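Local structure of chitinase (5DHE) at residues I13-S18 against T80-V85; W33-K38 against M88-N93. The protein hydrolyses chitin as a chitinase with two catalytic domains, the part in this crystal being a chitin-binding domain that probably helps hold the enzyme on its insoluble substrate. All coordinates share one frame; numbering follows the deposited sequence. Where two conformers were deposited one is given.

Contact 1 (I13-S18 against T80-V85); sequences IQDWGS and TGSEPV
Ser18 and Thr80 bring the two backbones together, their CA atoms 4.3 Å apart. The fold is an antiparallel beta sandwich, as in the cellulose-binding family. Residues 13-18 take in the end of edge strand 9-15 and the tight turn into strand 18-26. Residues 80-85 run from the end of strand 72-80 through a loop to the first residue of strand 85-92, in the other sheet. Gly17 and Gly81 meet next to this pair. Both have positive phi, where a CB would collide with the carbonyl oxygen of the preceding residue. The acceptors Gly17 O and Gly81 O lie 3.2 Å apart without a proton between them. Gly81 O also takes a CA-H...O contact from Ser18 CA, and Thr19 OG1 bonds to it. Thr19 OG1, at the start of strand 18-26, is bonded to Glu83 N as well, and so joins that strand to the loop twice.

Asp15 carries the side-chain contact. Its CG lies anti to the backbone N (chi1 174°), which sends the carboxylate across to the loop. Asp15 OD2 accepts from Ser82 OG at 2.5 Å, on the syn side and 19° out of the carboxylate plane. Asp15 OD1 turns back to its own chain and accepts from Gly17 N at 3.2 Å, closing an Asx turn. An alanine here would probably leave Ser82 OG without its acceptor and set the 15-17 turn free to shift. Glu83 OE2 stands 4.3 Å from Asp15 OD2, and the like charges may raise the proton affinity of either. A water donates to Asp15 OD2 at 2.8 Å; it also lies beside Glu83 OE2, but that distance is doubtfully short. Ile13 crosses the Glu83 side chain at about a right angle, with Ile13 CD1 4.2 Å from Glu83 CG.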
ATOM      1  N   ILE A  13       7.373   8.830  -3.400  1.00  8.42           N
ATOM      2  CA  ILE A  13       7.161   9.463  -2.107  1.00  8.53           C
ATOM      3  C   ILE A  13       7.653  10.908  -2.057  1.00 13.94           C
ATOM      4  O   ILE A  13       8.621  11.271  -2.726  1.00 13.87           O
ATOM      5  CB  ILE A  13       7.829   8.630  -0.987  1.00 13.58           C
ATOM      6  CG1 ILE A  13       9.332   8.873  -0.948  1.00 16.05           C
ATOM      7  CG2 ILE A  13       7.589   7.136  -1.243  1.00 13.68           C
ATOM      8  CD1 ILE A  13      10.001   8.241   0.269  1.00 21.25           C
ATOM      9  N   GLN A  14       6.946  11.729  -1.287  1.00 12.48           N
ATOM     10  CA  GLN A  14       7.269  13.142  -1.112  1.00 16.20           C
ATOM     11  C   GLN A  14       7.249  13.396   0.384  1.00 14.32           C
ATOM     12  O   GLN A  14       6.227  13.164   1.027  1.00 13.28           O
ATOM     13  CB  GLN A  14       6.202  14.041  -1.753  1.00 17.87           C
ATOM     14  CG  GLN A  14       6.081  13.954  -3.272  1.00 25.65           C
ATOM     15  CD  GLN A  14       5.217  15.067  -3.850  1.00 29.04           C
ATOM     16  OE1 GLN A  14       3.982  15.036  -3.764  1.00 30.33           O
ATOM     17  NE2 GLN A  14       5.867  16.065  -4.435  1.00 26.20           N
ATOM     18  N   ASP A  15       8.358  13.891   0.922  1.00 16.70           N
ATOM     19  CA  ASP A  15       8.449  14.170   2.351  1.00 16.04           C
ATOM     20  C   ASP A  15       8.627  15.647   2.590  1.00 17.19           C
ATOM     21  O   ASP A  15       9.573  16.330   2.207  1.00 18.16           O
ATOM     22  CB  ASP A  15       9.612  13.368   2.945  1.00 13.67           C
ATOM     23  CG  ASP A  15       9.899  13.699   4.408  1.00 15.33           C
ATOM     24  OD1 ASP A  15       9.135  14.446   5.058  1.00 15.51           O
ATOM     25  OD2 ASP A  15      10.922  13.186   4.902  1.00 19.64           O
ATOM     26  N   TRP A  16       7.434  16.331   3.402  0.50 10.72           N
ATOM     27  CA  TRP A  16       7.496  17.768   3.658  0.50 12.69           C
ATOM     28  C   TRP A  16       7.255  17.990   5.144  0.50 14.23           C
ATOM     29  O   TRP A  16       6.920  19.096   5.556  0.50 15.47           O
ATOM     30  CB  TRP A  16       6.401  18.443   2.839  0.50 12.73           C
ATOM     31  CG  TRP A  16       5.006  18.004   3.236  0.50 13.97           C
ATOM     32  CD1 TRP A  16       4.349  18.309   4.395  0.50 11.95           C
ATOM     33  CD2 TRP A  16       4.111  17.187   2.476  0.50 12.94           C
ATOM     34  NE1 TRP A  16       3.106  17.736   4.406  0.50 14.57           N
ATOM     35  CE2 TRP A  16       2.929  17.040   3.240  0.50 15.49           C
ATOM     36  CE3 TRP A  16       4.189  16.564   1.225  0.50 13.19           C
ATOM     37  CZ2 TRP A  16       1.835  16.296   2.792  0.50 13.75           C
ATOM     38  CZ3 TRP A  16       3.102  15.825   0.780  0.50 14.94           C
ATOM     39  CH2 TRP A  16       1.938  15.697   1.562  0.50 16.07           C
ATOM     40  N   GLY A  17       7.428  16.944   5.943  1.00 13.49           N
ATOM     41  CA  GLY A  17       7.167  17.043   7.375  1.00 15.16           C
ATOM     42  C   GLY A  17       6.320  15.823   7.677  1.00 12.85           C
ATOM     43  O   GLY A  17       6.434  15.172   8.723  1.00 12.79           O
ATOM     44  N   SER A  18       5.421  15.562   6.737  1.00 13.40           N
ATOM     45  CA  SER A  18       4.566  14.385   6.730  1.00  9.16           C
ATOM     46  C   SER A  18       4.919  13.830   5.359  1.00 11.66           C
ATOM     47  O   SER A  18       5.405  14.573   4.506  1.00 11.50           O
ATOM     48  CB  SER A  18       3.088  14.731   6.821  1.00 12.73           C
ATOM     49  OG  SER A  18       2.751  14.966   8.178  1.00 13.88           O
ATOM     50  N   THR A  80       2.073  10.652   8.927  1.00  6.85           N
ATOM     51  CA  THR A  80       2.787  11.693   9.642  1.00  8.14           C
ATOM     52  C   THR A  80       4.261  11.401   9.879  1.00  8.54           C
ATOM     53  O   THR A  80       4.679  10.254  10.048  1.00  8.42           O
ATOM     54  CB  THR A  80       2.080  11.988  10.974  1.00  8.08           C
ATOM     55  OG1 THR A  80       2.057  10.802  11.784  1.00  9.17           O
ATOM     56  CG2 THR A  80       0.646  12.446  10.697  1.00  9.69           C
ATOM     57  N   GLY A  81       5.061  12.457   9.876  1.00  8.68           N
ATOM     58  CA  GLY A  81       6.485  12.263  10.075  1.00  9.36           C
ATOM     59  C   GLY A  81       7.247  12.121   8.771  1.00  9.62           C
ATOM     60  O   GLY A  81       6.664  12.120   7.680  1.00  9.37           O
ATOM     61  N   SER A  82       8.564  11.981   8.905  1.00  8.72           N
ATOM     62  CA  SER A  82       9.500  11.846   7.788  1.00  9.66           C
ATOM     63  C   SER A  82       9.765  10.384   7.447  1.00  9.18           C
ATOM     64  O   SER A  82      10.311   9.660   8.267  1.00 12.76           O
ATOM     65  CB  SER A  82      10.827  12.520   8.165  1.00 11.76           C
ATOM     66  OG  SER A  82      11.795  12.378   7.136  1.00 13.90           O
ATOM     67  N   GLU A  83       9.368   9.965   6.246  1.00 10.74           N
ATOM     68  CA  GLU A  83       9.566   8.587   5.795  1.00  9.00           C
ATOM     69  C   GLU A  83       9.215   7.548   6.863  1.00  8.75           C
ATOM     70  O   GLU A  83      10.034   6.686   7.217  1.00 10.55           O
ATOM     71  CB  GLU A  83      11.016   8.411   5.327  1.00 12.49           C
ATOM     72  CG  GLU A  83      11.325   9.259   4.102  1.00 13.96           C
ATOM     73  CD  GLU A  83      12.725   9.034   3.573  1.00 21.30           C
ATOM     74  OE1 GLU A  83      13.089   7.863   3.364  1.00 21.73           O
ATOM     75  OE2 GLU A  83      13.453  10.024   3.360  1.00 24.83           O
ATOM     76  N   PRO A  84       7.971   7.577   7.362  1.00  8.46           N
ATOM     77  CA  PRO A  84       7.536   6.632   8.396  1.00  8.61           C
ATOM     78  C   PRO A  84       7.264   5.218   7.911  1.00  8.00           C
ATOM     79  O   PRO A  84       7.248   4.278   8.701  1.00 10.53           O
ATOM     80  CB  PRO A  84       6.286   7.299   8.966  1.00  7.15           C
ATOM     81  CG  PRO A  84       5.702   7.948   7.763  1.00  7.11           C
ATOM     82  CD  PRO A  84       6.914   8.571   7.087  1.00  7.78           C
ATOM     83  N   VAL A  85       7.050   5.049   6.613  1.00  7.79           N
ATOM     84  CA  VAL A  85       6.794   3.706   6.114  1.00  8.50           C
ATOM     85  C   VAL A  85       8.104   2.935   5.993  1.00  8.38           C
ATOM     86  O   VAL A  85       9.038   3.352   5.307  1.00 10.55           O
ATOM     87  CB  VAL A  85       6.072   3.738   4.753  1.00  8.34           C
ATOM     88  CG1 VAL A  85       5.924   2.308   4.197  1.00  9.27           C
ATOM     89  CG2 VAL A  85       4.690   4.360   4.929  1.00  7.58           C
TER
HETATM   90  O   HOH W   1      13.021  12.387   3.292  1.00 26.18           O

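Contact 2 (W33-K38 against M88-N93)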
ATOM      1  N   TRP A  33      -7.169  -7.051  -3.899  1.00  9.49           N
ATOM      2  CA  TRP A  33      -5.811  -6.932  -3.403  1.00  7.88           C
ATOM      3  C   TRP A  33      -5.758  -6.368  -1.992  1.00  8.37           C
ATOM      4  O   TRP A  33      -6.712  -5.755  -1.513  1.00  8.31           O
ATOM      5  CB  TRP A  33      -4.958  -6.072  -4.362  1.00  7.39           C
ATOM      6  CG  TRP A  33      -5.490  -4.696  -4.688  1.00  7.44           C
ATOM      7  CD1 TRP A  33      -6.146  -4.318  -5.833  1.00  8.63           C
ATOM      8  CD2 TRP A  33      -5.365  -3.512  -3.889  1.00  7.82           C
ATOM      9  NE1 TRP A  33      -6.421  -2.975  -5.796  1.00  6.37           N
ATOM     10  CE2 TRP A  33      -5.955  -2.456  -4.614  1.00  6.43           C
ATOM     11  CE3 TRP A  33      -4.807  -3.240  -2.628  1.00  7.52           C
ATOM     12  CZ2 TRP A  33      -6.012  -1.149  -4.121  1.00  6.49           C
ATOM     13  CZ3 TRP A  33      -4.859  -1.941  -2.136  1.00  8.20           C
ATOM     14  CH2 TRP A  33      -5.460  -0.906  -2.881  1.00  8.55           C
ATOM     15  N   VAL A  34      -4.632  -6.587  -1.322  1.00  7.49           N
ATOM     16  CA  VAL A  34      -4.427  -6.088   0.025  1.00  8.20           C
ATOM     17  C   VAL A  34      -2.996  -5.577   0.110  1.00  7.94           C
ATOM     18  O   VAL A  34      -2.073  -6.268  -0.314  1.00  8.92           O
ATOM     19  CB  VAL A  34      -4.575  -7.213   1.075  1.00  8.36           C
ATOM     20  CG1 VAL A  34      -4.200  -6.682   2.475  1.00 10.06           C
ATOM     21  CG2 VAL A  34      -5.990  -7.761   1.063  1.00  9.65           C
ATOM     22  N   VAL A  35      -2.810  -4.358   0.611  1.00  8.47           N
ATOM     23  CA  VAL A  35      -1.454  -3.844   0.805  1.00  8.48           C
ATOM     24  C   VAL A  35      -1.305  -3.583   2.296  1.00  7.98           C
ATOM     25  O   VAL A  35      -2.030  -2.762   2.860  1.00 11.18           O
ATOM     26  CB  VAL A  35      -1.185  -2.532   0.030  1.00  7.89           C
ATOM     27  CG1 VAL A  35       0.162  -1.914   0.470  1.00  7.46           C
ATOM     28  CG2 VAL A  35      -1.120  -2.830  -1.463  1.00  8.73           C
ATOM     29  N   LYS A  36      -0.387  -4.302   2.938  0.50  1.96           N
ATOM     30  CA  LYS A  36      -0.136  -4.127   4.362  0.50  1.95           C
ATOM     31  C   LYS A  36       1.055  -3.189   4.489  0.50  4.60           C
ATOM     32  O   LYS A  36       2.058  -3.343   3.797  0.50  5.10           O
ATOM     33  CB  LYS A  36       0.148  -5.474   5.037  0.50  3.09           C
ATOM     34  CG  LYS A  36      -0.997  -6.469   4.878  0.50  5.20           C
ATOM     35  CD  LYS A  36      -0.843  -7.695   5.768  0.50 11.45           C
ATOM     36  CE  LYS A  36      -0.999  -7.351   7.234  0.50 15.86           C
ATOM     37  NZ  LYS A  36      -1.095  -8.585   8.068  0.50 21.96           N
ATOM     38  N   VAL A  37       0.931  -2.222   5.389  1.00  7.67           N
ATOM     39  CA  VAL A  37       1.973  -1.219   5.569  1.00  7.23           C
ATOM     40  C   VAL A  37       2.536  -1.210   6.981  1.00  7.36           C
ATOM     41  O   VAL A  37       1.791  -1.188   7.956  1.00  7.14           O
ATOM     42  CB  VAL A  37       1.405   0.173   5.233  1.00  7.15           C
ATOM     43  CG1 VAL A  37       2.444   1.264   5.490  1.00  6.76           C
ATOM     44  CG2 VAL A  37       0.940   0.184   3.786  1.00  9.92           C
ATOM     45  N   LYS A  38       3.863  -1.244   7.069  1.00  7.58           N
ATOM     46  CA  LYS A  38       4.561  -1.218   8.354  1.00  8.97           C
ATOM     47  C   LYS A  38       4.994   0.226   8.609  1.00  9.08           C
ATOM     48  O   LYS A  38       5.807   0.773   7.868  1.00  8.97           O
ATOM     49  CB  LYS A  38       5.795  -2.122   8.298  1.00  8.68           C
ATOM     50  CG  LYS A  38       6.506  -2.253   9.626  1.00 14.69           C
ATOM     51  CD  LYS A  38       7.734  -3.122   9.499  1.00 17.67           C
ATOM     52  CE  LYS A  38       8.377  -3.330  10.858  1.00 23.07           C
ATOM     53  NZ  LYS A  38       9.700  -3.995  10.727  1.00 28.86           N
ATOM     54  N   MET A  88       6.069  -2.140   2.658  1.00  8.85           N
ATOM     55  CA  MET A  88       4.701  -2.363   2.193  1.00  7.96           C
ATOM     56  C   MET A  88       4.691  -3.735   1.558  1.00  6.71           C
ATOM     57  O   MET A  88       5.670  -4.146   0.929  1.00  7.90           O
ATOM     58  CB  MET A  88       4.254  -1.316   1.180  1.00  8.59           C
ATOM     59  CG  MET A  88       4.283   0.075   1.743  1.00 11.26           C
ATOM     60  SD  MET A  88       3.290   1.182   0.729  1.00 14.78           S
ATOM     61  CE  MET A  88       4.297   1.325  -0.628  1.00 13.55           C
ATOM     62  N   TYR A  89       3.592  -4.457   1.757  1.00  7.72           N
ATOM     63  CA  TYR A  89       3.468  -5.808   1.223  1.00  8.49           C
ATOM     64  C   TYR A  89       2.189  -5.947   0.413  1.00  9.34           C
ATOM     65  O   TYR A  89       1.111  -5.574   0.881  1.00 10.31           O
ATOM     66  CB  TYR A  89       3.416  -6.818   2.366  1.00  9.25           C
ATOM     67  CG  TYR A  89       4.562  -6.731   3.334  1.00 10.95           C
ATOM     68  CD1 TYR A  89       4.618  -5.722   4.293  1.00 11.52           C
ATOM     69  CD2 TYR A  89       5.609  -7.646   3.274  1.00 10.48           C
ATOM     70  CE1 TYR A  89       5.692  -5.625   5.166  1.00  9.62           C
ATOM     71  CE2 TYR A  89       6.679  -7.560   4.134  1.00  9.92           C
ATOM     72  CZ  TYR A  89       6.717  -6.550   5.075  1.00 11.73           C
ATOM     73  OH  TYR A  89       7.791  -6.466   5.924  1.00 12.88           O
ATOM     74  N   LEU A  90       2.306  -6.500  -0.792  1.00  6.89           N
ATOM     75  CA  LEU A  90       1.133  -6.709  -1.646  1.00  6.93           C
ATOM     76  C   LEU A  90       0.719  -8.174  -1.627  1.00  7.93           C
ATOM     77  O   LEU A  90       1.518  -9.065  -1.949  1.00  8.86           O
ATOM     78  CB  LEU A  90       1.426  -6.286  -3.092  1.00  7.70           C
ATOM     79  CG  LEU A  90       0.333  -6.667  -4.111  1.00  5.96           C
ATOM     80  CD1 LEU A  90      -0.924  -5.845  -3.851  1.00  8.59           C
ATOM     81  CD2 LEU A  90       0.825  -6.385  -5.540  1.00  8.16           C
ATOM     82  N   TYR A  91      -0.522  -8.419  -1.235  1.00  6.47           N
ATOM     83  CA  TYR A  91      -1.062  -9.773  -1.185  1.00  6.27           C
ATOM     84  C   TYR A  91      -2.252  -9.868  -2.121  1.00  7.08           C
ATOM     85  O   TYR A  91      -3.106  -8.967  -2.189  1.00  9.68           O
ATOM     86  CB  TYR A  91      -1.552 -10.112   0.222  1.00  6.73           C
ATOM     87  CG  TYR A  91      -0.454 -10.193   1.238  1.00  7.82           C
ATOM     88  CD1 TYR A  91       0.257 -11.375   1.423  1.00 10.76           C
ATOM     89  CD2 TYR A  91      -0.122  -9.082   2.010  1.00  9.01           C
ATOM     90  CE1 TYR A  91       1.290 -11.449   2.366  1.00 11.99           C
ATOM     91  CE2 TYR A  91       0.898  -9.141   2.944  1.00 12.49           C
ATOM     92  CZ  TYR A  91       1.598 -10.321   3.117  1.00 12.43           C
ATOM     93  OH  TYR A  91       2.611 -10.382   4.047  1.00 15.49           O
ATOM     94  N   VAL A  92      -2.309 -10.977  -2.839  1.00  8.27           N
ATOM     95  CA  VAL A  92      -3.427 -11.258  -3.740  1.00  8.34           C
ATOM     96  C   VAL A  92      -3.733 -12.724  -3.480  1.00 10.86           C
ATOM     97  O   VAL A  92      -2.845 -13.578  -3.577  1.00 12.43           O
ATOM     98  CB  VAL A  92      -3.059 -11.025  -5.224  1.00 11.22           C
ATOM     99  CG1 VAL A  92      -4.163 -11.584  -6.137  1.00 11.16           C
ATOM    100  CG2 VAL A  92      -2.911  -9.536  -5.491  1.00 11.23           C
ATOM    101  N   ASN A  93      -4.978 -13.013  -3.104  1.00 15.30           N
ATOM    102  CA  ASN A  93      -5.388 -14.382  -2.812  1.00 17.29           C
ATOM    103  C   ASN A  93      -4.446 -15.099  -1.846  1.00 17.35           C
ATOM    104  O   ASN A  93      -4.007 -16.225  -2.095  1.00 19.49           O
ATOM    105  CB  ASN A  93      -5.548 -15.164  -4.123  1.00 19.24           C
ATOM    106  CG  ASN A  93      -6.690 -14.618  -4.970  1.00 20.40           C
ATOM    107  OD1 ASN A  93      -7.761 -14.318  -4.438  1.00 27.05           O
ATOM    108  ND2 ASN A  93      -6.471 -14.475  -6.276  1.00 20.34           N
TER
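Val34 pairs with Tyr91 and Lys36 with Tyr89, each through two backbone hydrogen bonds, in an antiparallel sheet of the beta sandwich. The straightest runs from Tyr91 N to Val34 O, 2.8 Å long with an angle of 174° at the hydrogen. Val35 faces Leu90 and Val37 faces Met88 as non-hydrogen-bonded pairs. Val35 CG2 reaches Leu90 CD1 at 3.9 Å. Val37 and Met88 lie side by side, Val37 CG2 being 3.9 Å from Met88 CG.

Val34, Lys36, Tyr89 and Tyr91 share the other face. In one of its two conformers Lys36 has CG anti to the carbonyl carbon (chi1 -59°) and runs diagonally to Tyr91, where Lys36 CD comes obliquely within 3.6 Å of Tyr91 CE2. Lys36 O sits at the edge of the Tyr89 ring, in its plane.

Further out, Leu25 of the opposing sheet packs on Val35 and Leu90, and Val23 on Met88, backing these apolar pairs. Trp33 NE1 is bonded to Asn68 O, while the Trp33 ring meets that of Phe75. Leu96 of strand 95-99 touches both tyrosines. The chemistry is thus split: the Val35-Leu90 face is wholly apolar and buried, whereas the Lys36-Tyr89 face mixes rings with a charged chain and is partly exposed.

Overall arrangement
From the N terminus the segments come in the order 13-18, 33-38, 80-85, 88-93, so the two contacts cross and neither nests in the other. Contact 1 closes a loop of 61 residues and contact 2 one of 49. Contact 1 ties the turn after the edge strand of the four-stranded sheet to the passage that leads into the five-stranded sheet. Contact 2 pairs two neighbouring strands inside that second sheet. Strand 85-92 connects them: it begins at the end of contact 1 and runs on into contact 2. Their centres are 20 Å apart, yet Val85 CG1 touches Val37 CG1 at 3.9 Å.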